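Local coordinates for protein glutathione transferase (Leptospira interrogans serovar Lai, PDB 3UBK) that binds glutathione and probably transfers it to electrophilic compounds, at residues Ser12-Lys17 / Phe159-Val164; Ala90-Ile95 / Thr152-Ser157; Arg138-Ser143 / Asp180-Trp185; Pro144-Asn149 / Lys186-Phe191. All coordinates share one frame; numbering follows the deposited sequence.

Interaction 1: residues Ser12-Lys17 / Phe159-Val164; sequences SNYVNK and FAHLSV
Helix 13-17 and helix 159-164 run roughly antiparallel, at 144° with axes 8.4 Å apart, and come closest where Lys17 CA lies 5.0 Å from Ala160 CA. The small methyl permits this: Ala160 CB rests on the backbone of the first helix, 3.4 Å from both Asn13 O and Lys17 N. The imidazole of His161 points its edge at one face of the Tyr14 ring, planes 62° apart, with His161 CE1 3.4 Å from Tyr14 CE2 and offset toward the rim. His161 CG stands anti to its carbonyl carbon (chi1 -66°), which swings the ring toward the first helix and brings NE2 to Glu100. That carboxylate also forms a salt bridge with Lys17, whose NZ is hydrogen-bonded to Ser64, a glutathione-binding residue. A water links Asn16 ND2 (3.1 Å), itself also hydrogen-bonded to Ser10 O, to Ala160 O (2.9 Å). Apolar and aromatic packing thus joins the two domains, while Glu100 probably offsets the charge of Lys17 beside the glutathione site.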
loop_
_atom_site.group_PDB
_atom_site.type_symbol
_atom_site.label_atom_id
_atom_site.label_comp_id
_atom_site.label_asym_id
_atom_site.label_seq_id
_atom_site.Cartn_x
_atom_site.Cartn_y
_atom_site.Cartn_z
ATOM N N SER A 12 -9.280 -9.677 -12.276
ATOM C CA SER A 12 -8.321 -8.916 -11.468
ATOM C C SER A 12 -8.422 -9.251 -9.978
ATOM O O SER A 12 -9.504 -9.171 -9.378
ATOM C CB SER A 12 -8.516 -7.411 -11.669
ATOM O OG SER A 12 -7.818 -6.696 -10.652
ATOM N N ASN A 13 -7.303 -9.606 -9.356
ATOM C CA ASN A 13 -7.336 -9.845 -7.919
ATOM C C ASN A 13 -7.611 -8.587 -7.070
ATOM O O ASN A 13 -8.179 -8.682 -5.974
ATOM C CB ASN A 13 -6.108 -10.619 -7.425
ATOM C CG ASN A 13 -4.810 -10.127 -8.031
ATOM O OD1 ASN A 13 -3.762 -10.202 -7.388
ATOM N ND2 ASN A 13 -4.867 -9.618 -9.263
ATOM N N TYR A 14 -7.228 -7.418 -7.575
ATOM C CA TYR A 14 -7.529 -6.161 -6.883
ATOM C C TYR A 14 -9.014 -5.810 -6.957
ATOM O O TYR A 14 -9.573 -5.280 -6.004
ATOM C CB TYR A 14 -6.652 -5.020 -7.415
ATOM C CG TYR A 14 -5.204 -5.271 -7.037
ATOM C CD1 TYR A 14 -4.352 -5.964 -7.888
ATOM C CD2 TYR A 14 -4.717 -4.885 -5.795
ATOM C CE1 TYR A 14 -3.029 -6.229 -7.525
ATOM C CE2 TYR A 14 -3.400 -5.142 -5.428
ATOM C CZ TYR A 14 -2.564 -5.819 -6.300
ATOM O OH TYR A 14 -1.260 -6.097 -5.945
ATOM N N VAL A 15 -9.647 -6.111 -8.085
ATOM C CA VAL A 15 -11.101 -5.966 -8.196
ATOM C C VAL A 15 -11.747 -6.920 -7.199
ATOM O O VAL A 15 -12.646 -6.549 -6.427
ATOM C CB VAL A 15 -11.588 -6.271 -9.652
ATOM C CG1 VAL A 15 -13.108 -6.369 -9.720
ATOM C CG2 VAL A 15 -11.073 -5.209 -10.610
ATOM N N ASN A 16 -11.262 -8.153 -7.180
ATOM C CA ASN A 16 -11.851 -9.162 -6.325
ATOM C C ASN A 16 -11.677 -8.855 -4.850
ATOM O O ASN A 16 -12.575 -9.120 -4.056
ATOM C CB ASN A 16 -11.325 -10.557 -6.677
ATOM C CG ASN A 16 -11.869 -11.035 -7.996
ATOM O OD1 ASN A 16 -12.881 -10.520 -8.466
ATOM N ND2 ASN A 16 -11.202 -11.993 -8.612
ATOM N N LYS A 17 -10.518 -8.313 -4.481
ATOM C CA LYS A 17 -10.309 -7.820 -3.123
ATOM C C LYS A 17 -11.456 -6.877 -2.692
ATOM O O LYS A 17 -12.028 -7.018 -1.611
ATOM C CB LYS A 17 -8.953 -7.103 -3.046
ATOM C CG LYS A 17 -8.689 -6.293 -1.771
ATOM C CD LYS A 17 -7.415 -5.458 -2.011
ATOM C CE LYS A 17 -7.052 -4.536 -0.876
ATOM N NZ LYS A 17 -5.985 -3.583 -1.367
ATOM N N PHE A 159 -7.897 -13.642 0.588
ATOM C CA PHE A 159 -8.605 -14.557 -0.298
ATOM C C PHE A 159 -8.423 -14.167 -1.758
ATOM O O PHE A 159 -8.237 -15.023 -2.622
ATOM C CB PHE A 159 -10.099 -14.638 0.053
ATOM C CG PHE A 159 -10.826 -15.741 -0.675
ATOM C CD1 PHE A 159 -10.805 -17.039 -0.189
ATOM C CD2 PHE A 159 -11.527 -15.476 -1.838
ATOM C CE1 PHE A 159 -11.466 -18.059 -0.853
ATOM C CE2 PHE A 159 -12.191 -16.491 -2.515
ATOM C CZ PHE A 159 -12.161 -17.780 -2.027
ATOM N N ALA A 160 -8.485 -12.868 -2.035
ATOM C CA ALA A 160 -8.311 -12.374 -3.388
ATOM C C ALA A 160 -6.911 -12.682 -3.958
ATOM O O ALA A 160 -6.791 -13.181 -5.072
ATOM C CB ALA A 160 -8.585 -10.884 -3.430
ATOM N N HIS A 161 -5.861 -12.394 -3.193
ATOM C CA HIS A 161 -4.489 -12.511 -3.709
ATOM C C HIS A 161 -3.908 -13.922 -3.592
ATOM O O HIS A 161 -3.270 -14.422 -4.513
ATOM C CB HIS A 161 -3.556 -11.527 -2.994
ATOM C CG HIS A 161 -3.868 -10.090 -3.264
ATOM N ND1 HIS A 161 -3.988 -9.579 -4.539
ATOM C CD2 HIS A 161 -4.059 -9.046 -2.421
ATOM C CE1 HIS A 161 -4.259 -8.287 -4.470
ATOM N NE2 HIS A 161 -4.298 -7.936 -3.195
ATOM N N LEU A 162 -4.134 -14.565 -2.460
ATOM C CA LEU A 162 -3.519 -15.858 -2.213
ATOM C C LEU A 162 -4.130 -16.962 -3.061
ATOM O O LEU A 162 -3.459 -17.924 -3.409
ATOM C CB LEU A 162 -3.604 -16.221 -0.733
ATOM C CG LEU A 162 -2.814 -15.298 0.197
ATOM C CD1 LEU A 162 -2.979 -15.756 1.635
ATOM C CD2 LEU A 162 -1.327 -15.205 -0.182
ATOM N N SER A 163 -5.408 -16.837 -3.380
ATOM C CA SER A 163 -6.041 -17.833 -4.215
ATOM C C SER A 163 -5.399 -17.773 -5.598
ATOM O O SER A 163 -5.126 -18.803 -6.204
ATOM C CB SER A 163 -7.546 -17.595 -4.297
ATOM O OG SER A 163 -7.820 -16.363 -4.920
ATOM N N VAL A 164 -5.146 -16.557 -6.077
ATOM C CA VAL A 164 -4.524 -16.347 -7.381
ATOM C C VAL A 164 -3.058 -16.784 -7.366
ATOM O O VAL A 164 -2.571 -17.400 -8.323
ATOM C CB VAL A 164 -4.597 -14.869 -7.813
ATOM C CG1 VAL A 164 -3.533 -14.568 -8.863
ATOM C CG2 VAL A 164 -5.991 -14.527 -8.332
HETATM O O HOH W 1 -8.950 -13.237 -6.957
#

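Interaction 2: residues Ala90-Ile95 / Thr152-Ser157; sequences ARVREI and TLADCS
The N-terminal turn of helix 153-169 packs beside helix 86-111 within the all-helical C-terminal domain, the short segments almost parallel at 9° with axes 8.6 Å apart. Val92 reaches into this turn with both methyls. Its CG2 meets Thr152 tip to tip, 3.6 Å from OG1, while CG1 lies 3.7 Å from Leu153 CB. With CG1 anti to the backbone N (chi1 161°), that methyl faces Leu153 and leaves CG2 for Thr152. One turn on, Ile95 CG2 covers the methyl of Ala154, 3.8 Å from its CB. Thr152 is the N-cap residue, and its OG1 accepts from Ala154 N at 3.1 Å, while Asp155 OD2 takes Thr152 N at 2.9 Å through its anti lone pair. On another side of helix 86-111, Glu94 is hydrogen-bonded to Phe62 of the second subunit. Thr152 and Asp155 form a capping box, a motif found at the start of the corresponding helix in many glutathione transferases.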
loop_
_atom_site.group_PDB
_atom_site.type_symbol
_atom_site.label_atom_id
_atom_site.label_comp_id
_atom_site.label_asym_id
_atom_site.label_seq_id
_atom_site.Cartn_x
_atom_site.Cartn_y
_atom_site.Cartn_z
ATOM N N ALA A 90 -4.129 -2.400 13.303
ATOM C CA ALA A 90 -2.767 -2.361 12.778
ATOM C C ALA A 90 -2.382 -3.724 12.209
ATOM O O ALA A 90 -1.821 -3.813 11.108
ATOM C CB ALA A 90 -1.777 -1.908 13.870
ATOM N N ARG A 91 -2.700 -4.787 12.953
ATOM C CA ARG A 91 -2.367 -6.149 12.531
ATOM C C ARG A 91 -3.113 -6.473 11.242
ATOM O O ARG A 91 -2.548 -7.036 10.310
ATOM C CB ARG A 91 -2.701 -7.160 13.643
ATOM C CG ARG A 91 -2.476 -8.625 13.259
ATOM N N VAL A 92 -4.385 -6.085 11.164
ATOM C CA VAL A 92 -5.117 -6.282 9.916
ATOM C C VAL A 92 -4.428 -5.579 8.741
ATOM O O VAL A 92 -4.257 -6.156 7.654
ATOM C CB VAL A 92 -6.598 -5.817 10.054
ATOM C CG1 VAL A 92 -7.193 -5.598 8.698
ATOM C CG2 VAL A 92 -7.406 -6.860 10.838
ATOM N N ARG A 93 -4.014 -4.328 8.941
ATOM C CA ARG A 93 -3.307 -3.616 7.872
ATOM C C ARG A 93 -1.936 -4.240 7.544
ATOM O O ARG A 93 -1.555 -4.334 6.382
ATOM C CB ARG A 93 -3.160 -2.122 8.209
ATOM C CG ARG A 93 -4.524 -1.397 8.260
ATOM C CD ARG A 93 -4.354 0.104 8.469
ATOM N NE ARG A 93 -5.611 0.841 8.296
ATOM C CZ ARG A 93 -6.309 1.366 9.299
ATOM N NH1 ARG A 93 -5.867 1.260 10.548
ATOM N NH2 ARG A 93 -7.438 2.025 9.054
ATOM N N GLU A 94 -1.205 -4.662 8.565
ATOM C CA GLU A 94 0.081 -5.341 8.346
ATOM C C GLU A 94 -0.090 -6.590 7.472
ATOM O O GLU A 94 0.617 -6.779 6.475
ATOM C CB GLU A 94 0.706 -5.718 9.689
ATOM C CG GLU A 94 1.285 -4.525 10.457
ATOM C CD GLU A 94 1.563 -4.843 11.917
ATOM O OE1 GLU A 94 0.941 -5.777 12.457
ATOM O OE2 GLU A 94 2.402 -4.149 12.530
ATOM N N ILE A 95 -1.049 -7.434 7.834
ATOM C CA ILE A 95 -1.272 -8.663 7.076
ATOM C C ILE A 95 -1.570 -8.364 5.615
ATOM O O ILE A 95 -0.985 -8.967 4.697
ATOM C CB ILE A 95 -2.425 -9.489 7.676
ATOM C CG1 ILE A 95 -2.017 -10.008 9.052
ATOM C CG2 ILE A 95 -2.820 -10.610 6.702
ATOM C CD1 ILE A 95 -3.166 -10.504 9.893
ATOM N N THR A 152 -12.214 -9.537 8.093
ATOM C CA THR A 152 -11.660 -8.175 8.080
ATOM C C THR A 152 -11.118 -7.854 6.718
ATOM O O THR A 152 -11.175 -8.681 5.808
ATOM C CB THR A 152 -10.476 -8.003 9.047
ATOM O OG1 THR A 152 -9.384 -8.817 8.596
ATOM C CG2 THR A 152 -10.865 -8.391 10.462
ATOM N N LEU A 153 -10.551 -6.657 6.589
ATOM C CA LEU A 153 -9.854 -6.254 5.366
ATOM C C LEU A 153 -8.811 -7.302 4.953
ATOM O O LEU A 153 -8.565 -7.534 3.763
ATOM C CB LEU A 153 -9.117 -4.920 5.615
ATOM C CG LEU A 153 -8.141 -4.541 4.488
ATOM C CD1 LEU A 153 -8.937 -4.150 3.237
ATOM C CD2 LEU A 153 -7.186 -3.406 4.896
ATOM N N ALA A 154 -8.147 -7.892 5.931
ATOM C CA ALA A 154 -7.091 -8.843 5.597
ATOM C C ALA A 154 -7.638 -10.086 4.863
ATOM O O ALA A 154 -6.907 -10.741 4.122
ATOM C CB ALA A 154 -6.313 -9.239 6.847
ATOM N N ASP A 155 -8.922 -10.400 5.053
ATOM C CA ASP A 155 -9.526 -11.525 4.318
ATOM C C ASP A 155 -9.817 -11.149 2.877
ATOM O O ASP A 155 -9.782 -11.994 1.996
ATOM C CB ASP A 155 -10.796 -12.035 5.016
ATOM C CG ASP A 155 -10.498 -12.638 6.367
ATOM O OD1 ASP A 155 -9.953 -13.760 6.397
ATOM O OD2 ASP A 155 -10.800 -12.000 7.397
ATOM N N CYS A 156 -10.122 -9.880 2.633
ATOM C CA CYS A 156 -10.313 -9.423 1.259
ATOM C C CYS A 156 -8.999 -9.566 0.497
ATOM O O CYS A 156 -8.951 -10.113 -0.607
ATOM C CB CYS A 156 -10.764 -7.969 1.240
ATOM S SG CYS A 156 -12.309 -7.663 2.165
ATOM N N SER A 157 -7.923 -9.058 1.076
ATOM C CA SER A 157 -6.608 -9.180 0.462
ATOM C C SER A 157 -6.156 -10.640 0.430
ATOM O O SER A 157 -5.681 -11.138 -0.584
ATOM C CB SER A 157 -5.593 -8.319 1.214
ATOM O OG SER A 157 -5.861 -6.948 1.002
#

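Interaction 3: residues Arg138-Ser143 / Asp180-Trp185; sequences RVVRFS and DLLNGW. With SO4 (sulfate ion), chain E.
Phe142, Leu182 and Gly184 carry this contact between the chain leaving helix 119-139 and the turn that leads into helix 185-193. The phenyl ring of Phe142 lies against the backbone of the turn: Gly184 C and O sit over one face, with O about 4.1 Å above the ring centre, and Phe142 CD2 is 3.9 Å from Gly184 CA. Asn183 O approaches the same ring obliquely, 3.4 Å from Phe142 CE2. At the ring edge Leu182 CD2 meets Phe142 CZ at 4.1 Å, and its other methyl, CD1, packs on Val140 CG2. Leu182 CG is anti to the backbone N (chi1 -175°), turning both methyls to this cluster. Leu182 to Trp185 form a type II beta turn with Gly184 at its third position; without a side chain, Gly184 lets the Phe142 ring lie close to its CA. Contact between the segments is van der Waals. Separately, the N-H of Gly184, the N-cap of helix 185-193, gives a 2.8 Å hydrogen bond to O2 of a sulfate, probably from the crystallisation liquor.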
loop_
_atom_site.group_PDB
_atom_site.type_symbol
_atom_site.label_atom_id
_atom_site.label_comp_id
_atom_site.label_asym_id
_atom_site.label_seq_id
_atom_site.Cartn_x
_atom_site.Cartn_y
_atom_site.Cartn_z
ATOM N N ARG A 138 4.025 -15.324 10.676
ATOM C CA ARG A 138 4.173 -14.758 12.010
ATOM C C ARG A 138 2.951 -13.976 12.513
ATOM O O ARG A 138 2.735 -13.883 13.721
ATOM C CB ARG A 138 5.423 -13.867 12.081
ATOM C CG ARG A 138 6.760 -14.614 11.961
ATOM C CD ARG A 138 7.949 -13.656 12.193
ATOM N NE ARG A 138 9.174 -14.154 11.574
ATOM C CZ ARG A 138 10.201 -14.669 12.246
ATOM N NH1 ARG A 138 10.169 -14.738 13.572
ATOM N NH2 ARG A 138 11.269 -15.098 11.591
ATOM N N VAL A 139 2.165 -13.392 11.607
ATOM C CA VAL A 139 1.054 -12.529 12.042
ATOM C C VAL A 139 -0.359 -13.109 11.828
ATOM O O VAL A 139 -1.332 -12.594 12.394
ATOM C CB VAL A 139 1.119 -11.100 11.418
ATOM C CG1 VAL A 139 2.170 -10.229 12.113
ATOM C CG2 VAL A 139 1.376 -11.169 9.937
ATOM N N VAL A 140 -0.472 -14.167 11.027
ATOM C CA VAL A 140 -1.785 -14.771 10.740
ATOM C C VAL A 140 -2.275 -15.658 11.874
ATOM O O VAL A 140 -1.473 -16.229 12.621
ATOM C CB VAL A 140 -1.793 -15.590 9.435
ATOM C CG1 VAL A 140 -1.427 -14.713 8.260
ATOM C CG2 VAL A 140 -0.863 -16.801 9.543
ATOM N N ARG A 141 -3.597 -15.765 11.999
ATOM C CA ARG A 141 -4.224 -16.573 13.047
ATOM C C ARG A 141 -5.125 -17.684 12.475
ATOM O O ARG A 141 -5.183 -18.793 13.022
ATOM C CB ARG A 141 -5.060 -15.689 13.972
ATOM C CG ARG A 141 -4.283 -14.787 14.945
ATOM C CD ARG A 141 -5.319 -13.973 15.731
ATOM N NE ARG A 141 -4.818 -13.315 16.931
ATOM C CZ ARG A 141 -4.812 -11.996 17.112
ATOM N NH1 ARG A 141 -5.271 -11.189 16.162
ATOM N NH2 ARG A 141 -4.347 -11.482 18.242
ATOM N N PHE A 142 -5.849 -17.381 11.398
ATOM C CA PHE A 142 -6.723 -18.371 10.765
ATOM C C PHE A 142 -7.654 -18.997 11.792
ATOM O O PHE A 142 -7.693 -20.211 11.925
ATOM C CB PHE A 142 -5.898 -19.492 10.115
ATOM C CG PHE A 142 -5.165 -19.082 8.869
ATOM C CD1 PHE A 142 -5.832 -18.465 7.825
ATOM C CD2 PHE A 142 -3.799 -19.332 8.732
ATOM C CE1 PHE A 142 -5.158 -18.092 6.671
ATOM C CE2 PHE A 142 -3.120 -18.968 7.579
ATOM C CZ PHE A 142 -3.800 -18.351 6.545
ATOM N N SER A 143 -8.419 -18.185 12.514
ATOM C CA SER A 143 -9.197 -18.709 13.628
ATOM C C SER A 143 -10.658 -18.256 13.668
ATOM O O SER A 143 -11.130 -17.776 14.692
ATOM C CB SER A 143 -8.509 -18.364 14.961
ATOM O OG SER A 143 -8.316 -16.960 15.096
ATOM N N ASP A 180 2.656 -23.582 0.025
ATOM C CA ASP A 180 2.590 -24.814 0.797
ATOM C C ASP A 180 3.225 -24.608 2.166
ATOM O O ASP A 180 2.980 -25.372 3.103
ATOM C CB ASP A 180 3.269 -25.955 0.037
ATOM C CG ASP A 180 2.563 -26.279 -1.270
ATOM O OD1 ASP A 180 1.404 -26.741 -1.221
ATOM O OD2 ASP A 180 3.164 -26.071 -2.344
ATOM N N LEU A 181 4.030 -23.558 2.285
ATOM C CA LEU A 181 4.683 -23.240 3.552
ATOM C C LEU A 181 3.773 -22.474 4.521
ATOM O O LEU A 181 4.024 -22.456 5.728
ATOM C CB LEU A 181 5.977 -22.461 3.295
ATOM C CG LEU A 181 7.022 -23.221 2.468
ATOM C CD1 LEU A 181 8.073 -22.275 1.892
ATOM C CD2 LEU A 181 7.672 -24.329 3.302
ATOM N N LEU A 182 2.715 -21.853 3.996
ATOM C CA LEU A 182 1.755 -21.130 4.842
ATOM C C LEU A 182 0.806 -22.073 5.592
ATOM O O LEU A 182 -0.212 -22.524 5.059
ATOM C CB LEU A 182 0.956 -20.113 4.024
ATOM C CG LEU A 182 0.013 -19.211 4.835
ATOM C CD1 LEU A 182 0.754 -18.523 5.961
ATOM C CD2 LEU A 182 -0.640 -18.179 3.941
ATOM N N ASN A 183 1.158 -22.349 6.839
ATOM C CA ASN A 183 0.383 -23.183 7.729
ATOM C C ASN A 183 -1.052 -22.681 7.910
ATOM O O ASN A 183 -1.273 -21.647 8.546
ATOM C CB ASN A 183 1.074 -23.181 9.088
ATOM C CG ASN A 183 0.983 -24.504 9.788
ATOM O OD1 ASN A 183 -0.094 -24.927 10.216
ATOM N ND2 ASN A 183 2.124 -25.170 9.929
ATOM N N GLY A 184 -2.022 -23.414 7.367
ATOM C CA GLY A 184 -3.431 -23.060 7.547
ATOM C C GLY A 184 -4.120 -22.552 6.294
ATOM O O GLY A 184 -5.349 -22.438 6.248
ATOM N N TRP A 185 -3.336 -22.253 5.267
ATOM C CA TRP A 185 -3.890 -21.716 4.025
ATOM C C TRP A 185 -4.927 -22.595 3.310
ATOM O O TRP A 185 -5.930 -22.092 2.807
ATOM C CB TRP A 185 -2.786 -21.379 3.030
ATOM C CG TRP A 185 -3.339 -21.198 1.653
ATOM C CD1 TRP A 185 -3.083 -21.969 0.561
ATOM C CD2 TRP A 185 -4.273 -20.195 1.228
ATOM N NE1 TRP A 185 -3.786 -21.501 -0.523
ATOM C CE2 TRP A 185 -4.526 -20.414 -0.138
ATOM C CE3 TRP A 185 -4.916 -19.133 1.872
ATOM C CZ2 TRP A 185 -5.401 -19.611 -0.876
ATOM C CZ3 TRP A 185 -5.777 -18.334 1.137
ATOM C CH2 TRP A 185 -6.012 -18.574 -0.221
HETATM S S SO4 E . -3.089 -26.014 5.070
HETATM O O1 SO4 E . -3.189 -27.382 4.560
HETATM O O2 SO4 E . -2.211 -25.973 6.237
HETATM O O3 SO4 E . -2.529 -25.154 4.023
HETATM O O4 SO4 E . -4.422 -25.554 5.466
#

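Interaction 4: residues Pro144-Asn149 / Lys186-Phe191; sequences PYIAGN and KEYFVF. With SO4 (sulfate ion), chain E.
Phe191 meets Pro144 with a face and Tyr145 with an edge. Toward Tyr145, CE2 of Phe191 stands over the phenol face, 3.7 Å from Tyr145 CE1, in a T-shaped pair with centroids 5.3 Å apart and planes at 75°. On the face of Phe191, Pro144 CB makes a CH-pi contact 4.0 Å from the centroid of the ring, while Pro144 CG lies 3.7 Å from Phe191 CZ. One turn earlier on the helix, Tyr188 points the same way, with CG anti to its backbone N (chi1 166°) as in Phe191, but offers its edge to the loop. Pro144 O lies near the plane of that ring, 3.5 Å from Tyr188 CD1, and Ile146 N approaches Tyr188 CE1 obliquely at 3.6 Å. The hydroxyl of Tyr188 is hydrogen-bonded to Asp155, and that of Tyr145 to Lys195. At the first turn of the helix a sulfate ion, probably from the crystallisation liquor, is held by Lys186 N to O3 and Glu187 N to O4, both 2.6 Å and nearly straight; Gly184 N completes the set. Successive backbone N-H groups directed at one anion are typical of a helix N-terminus, whereas the aromatic face fits the loop 144-149, with its type I turn from Tyr145 to Gly148, onto helix 185-193.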
loop_
_atom_site.group_PDB
_atom_site.type_symbol
_atom_site.label_atom_id
_atom_site.label_comp_id
_atom_site.label_asym_id
_atom_site.label_seq_id
_atom_site.Cartn_x
_atom_site.Cartn_y
_atom_site.Cartn_z
ATOM N N PRO A 144 -11.400 -18.460 12.577
ATOM C CA PRO A 144 -11.011 -19.111 11.343
ATOM C C PRO A 144 -10.552 -18.143 10.264
ATOM O O PRO A 144 -9.971 -18.573 9.267
ATOM C CB PRO A 144 -12.313 -19.768 10.899
ATOM C CG PRO A 144 -13.356 -18.797 11.347
ATOM C CD PRO A 144 -12.852 -18.179 12.614
ATOM N N TYR A 145 -10.824 -16.853 10.441
ATOM C CA TYR A 145 -10.398 -15.867 9.457
ATOM C C TYR A 145 -8.910 -15.553 9.571
ATOM O O TYR A 145 -8.243 -15.927 10.544
ATOM C CB TYR A 145 -11.250 -14.588 9.566
ATOM C CG TYR A 145 -12.686 -14.871 9.224
ATOM C CD1 TYR A 145 -13.096 -14.977 7.895
ATOM C CD2 TYR A 145 -13.625 -15.077 10.222
ATOM C CE1 TYR A 145 -14.400 -15.269 7.578
ATOM C CE2 TYR A 145 -14.946 -15.372 9.915
ATOM C CZ TYR A 145 -15.326 -15.460 8.596
ATOM O OH TYR A 145 -16.634 -15.747 8.302
ATOM N N ILE A 146 -8.374 -14.862 8.579
ATOM C CA ILE A 146 -6.925 -14.730 8.542
ATOM C C ILE A 146 -6.332 -14.010 9.763
ATOM O O ILE A 146 -5.243 -14.381 10.225
ATOM C CB ILE A 146 -6.429 -14.130 7.220
ATOM C CG1 ILE A 146 -4.897 -14.273 7.121
ATOM C CG2 ILE A 146 -6.913 -12.696 7.075
ATOM C CD1 ILE A 146 -4.386 -14.283 5.675
ATOM N N ALA A 147 -7.056 -13.028 10.311
ATOM C CA ALA A 147 -6.533 -12.220 11.420
ATOM C C ALA A 147 -7.167 -12.539 12.774
ATOM O O ALA A 147 -6.839 -11.908 13.771
ATOM C CB ALA A 147 -6.677 -10.696 11.101
ATOM N N GLY A 148 -8.073 -13.513 12.822
ATOM C CA GLY A 148 -8.812 -13.776 14.052
ATOM C C GLY A 148 -10.180 -14.386 13.781
ATOM O O GLY A 148 -10.382 -15.060 12.776
ATOM N N ASN A 149 -11.132 -14.147 14.675
ATOM C CA ASN A 149 -12.407 -14.854 14.584
ATOM C C ASN A 149 -13.477 -14.153 13.728
ATOM O O ASN A 149 -14.588 -14.662 13.589
ATOM C CB ASN A 149 -12.936 -15.165 15.991
ATOM C CG ASN A 149 -13.378 -13.930 16.731
ATOM O OD1 ASN A 149 -13.303 -12.824 16.201
ATOM N ND2 ASN A 149 -13.861 -14.109 17.955
ATOM N N LYS A 186 -4.664 -23.894 3.209
ATOM C CA LYS A 186 -5.566 -24.752 2.459
ATOM C C LYS A 186 -6.894 -24.843 3.193
ATOM O O LYS A 186 -7.952 -24.761 2.588
ATOM C CB LYS A 186 -4.968 -26.156 2.253
ATOM C CG LYS A 186 -3.765 -26.195 1.299
ATOM C CD LYS A 186 -4.100 -25.589 -0.063
ATOM C CE LYS A 186 -2.948 -25.752 -1.059
ATOM N NZ LYS A 186 -1.681 -25.100 -0.607
ATOM N N GLU A 187 -6.822 -25.014 4.504
ATOM C CA GLU A 187 -8.009 -25.112 5.331
ATOM C C GLU A 187 -8.815 -23.797 5.290
ATOM O O GLU A 187 -10.046 -23.812 5.180
ATOM C CB GLU A 187 -7.598 -25.470 6.755
ATOM C CG GLU A 187 -8.708 -26.015 7.628
ATOM C CD GLU A 187 -8.211 -26.439 8.996
ATOM O OE1 GLU A 187 -9.049 -26.688 9.894
ATOM O OE2 GLU A 187 -6.976 -26.514 9.176
ATOM N N TYR A 188 -8.113 -22.663 5.344
ATOM C CA TYR A 188 -8.758 -21.348 5.276
ATOM C C TYR A 188 -9.450 -21.171 3.937
ATOM O O TYR A 188 -10.582 -20.702 3.863
ATOM C CB TYR A 188 -7.720 -20.238 5.480
ATOM C CG TYR A 188 -8.188 -18.830 5.117
ATOM C CD1 TYR A 188 -8.926 -18.074 6.013
ATOM C CD2 TYR A 188 -7.847 -18.256 3.900
ATOM C CE1 TYR A 188 -9.332 -16.772 5.700
ATOM C CE2 TYR A 188 -8.243 -16.964 3.574
ATOM C CZ TYR A 188 -8.992 -16.229 4.478
ATOM O OH TYR A 188 -9.391 -14.946 4.159
ATOM N N PHE A 189 -8.763 -21.557 2.871
ATOM C CA PHE A 189 -9.294 -21.419 1.526
ATOM C C PHE A 189 -10.586 -22.250 1.355
ATOM O O PHE A 189 -11.560 -21.785 0.757
ATOM C CB PHE A 189 -8.205 -21.830 0.527
ATOM C CG PHE A 189 -8.578 -21.623 -0.903
ATOM C CD1 PHE A 189 -9.046 -20.400 -1.340
ATOM C CD2 PHE A 189 -8.433 -22.648 -1.821
ATOM C CE1 PHE A 189 -9.381 -20.202 -2.661
ATOM C CE2 PHE A 189 -8.769 -22.460 -3.148
ATOM C CZ PHE A 189 -9.243 -21.233 -3.571
ATOM N N VAL A 190 -10.582 -23.469 1.891
ATOM C CA VAL A 190 -11.780 -24.324 1.917
ATOM C C VAL A 190 -12.892 -23.698 2.759
ATOM O O VAL A 190 -14.047 -23.640 2.339
ATOM C CB VAL A 190 -11.460 -25.740 2.483
ATOM C CG1 VAL A 190 -12.733 -26.600 2.544
ATOM C CG2 VAL A 190 -10.389 -26.436 1.643
ATOM N N PHE A 191 -12.547 -23.235 3.953
ATOM C CA PHE A 191 -13.536 -22.565 4.801
ATOM C C PHE A 191 -14.166 -21.383 4.066
ATOM O O PHE A 191 -15.395 -21.287 3.959
ATOM C CB PHE A 191 -12.926 -22.149 6.152
ATOM C CG PHE A 191 -13.802 -21.216 6.942
ATOM C CD1 PHE A 191 -14.922 -21.686 7.601
ATOM C CD2 PHE A 191 -13.523 -19.856 6.979
ATOM C CE1 PHE A 191 -15.747 -20.813 8.315
ATOM C CE2 PHE A 191 -14.339 -18.983 7.679
ATOM C CZ PHE A 191 -15.448 -19.461 8.344
HETATM S S SO4 E . -3.089 -26.014 5.070
HETATM O O1 SO4 E . -3.189 -27.382 4.560
HETATM O O2 SO4 E . -2.211 -25.973 6.237
HETATM O O3 SO4 E . -2.529 -25.154 4.023
HETATM O O4 SO4 E . -4.422 -25.554 5.466
#

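Interaction 1 joins the two domains beside the glutathione site; the other three lie within the helical C-terminal domain. Helix 153-169 connects interactions 1 and 2, whose centres are about 13 Å apart, and Lys17 O lies 3.3 Å from Cys156 CB. Asp155 ties interaction 2 to interaction 4: its OD1 is 2.6 Å from Tyr188 OH and 2.9 Å from Ile146 N, both probable hydrogen bonds. Interactions 3 and 4, centres about 8 Å apart, share the sulfate and are joined by a probable hydrogen bond from Arg141 N to Ile146 O. Phe189 packs on Phe159 and Trp185 on Leu162, linking both back to interaction 1. Interactions 2 and 3 also touch the second subunit.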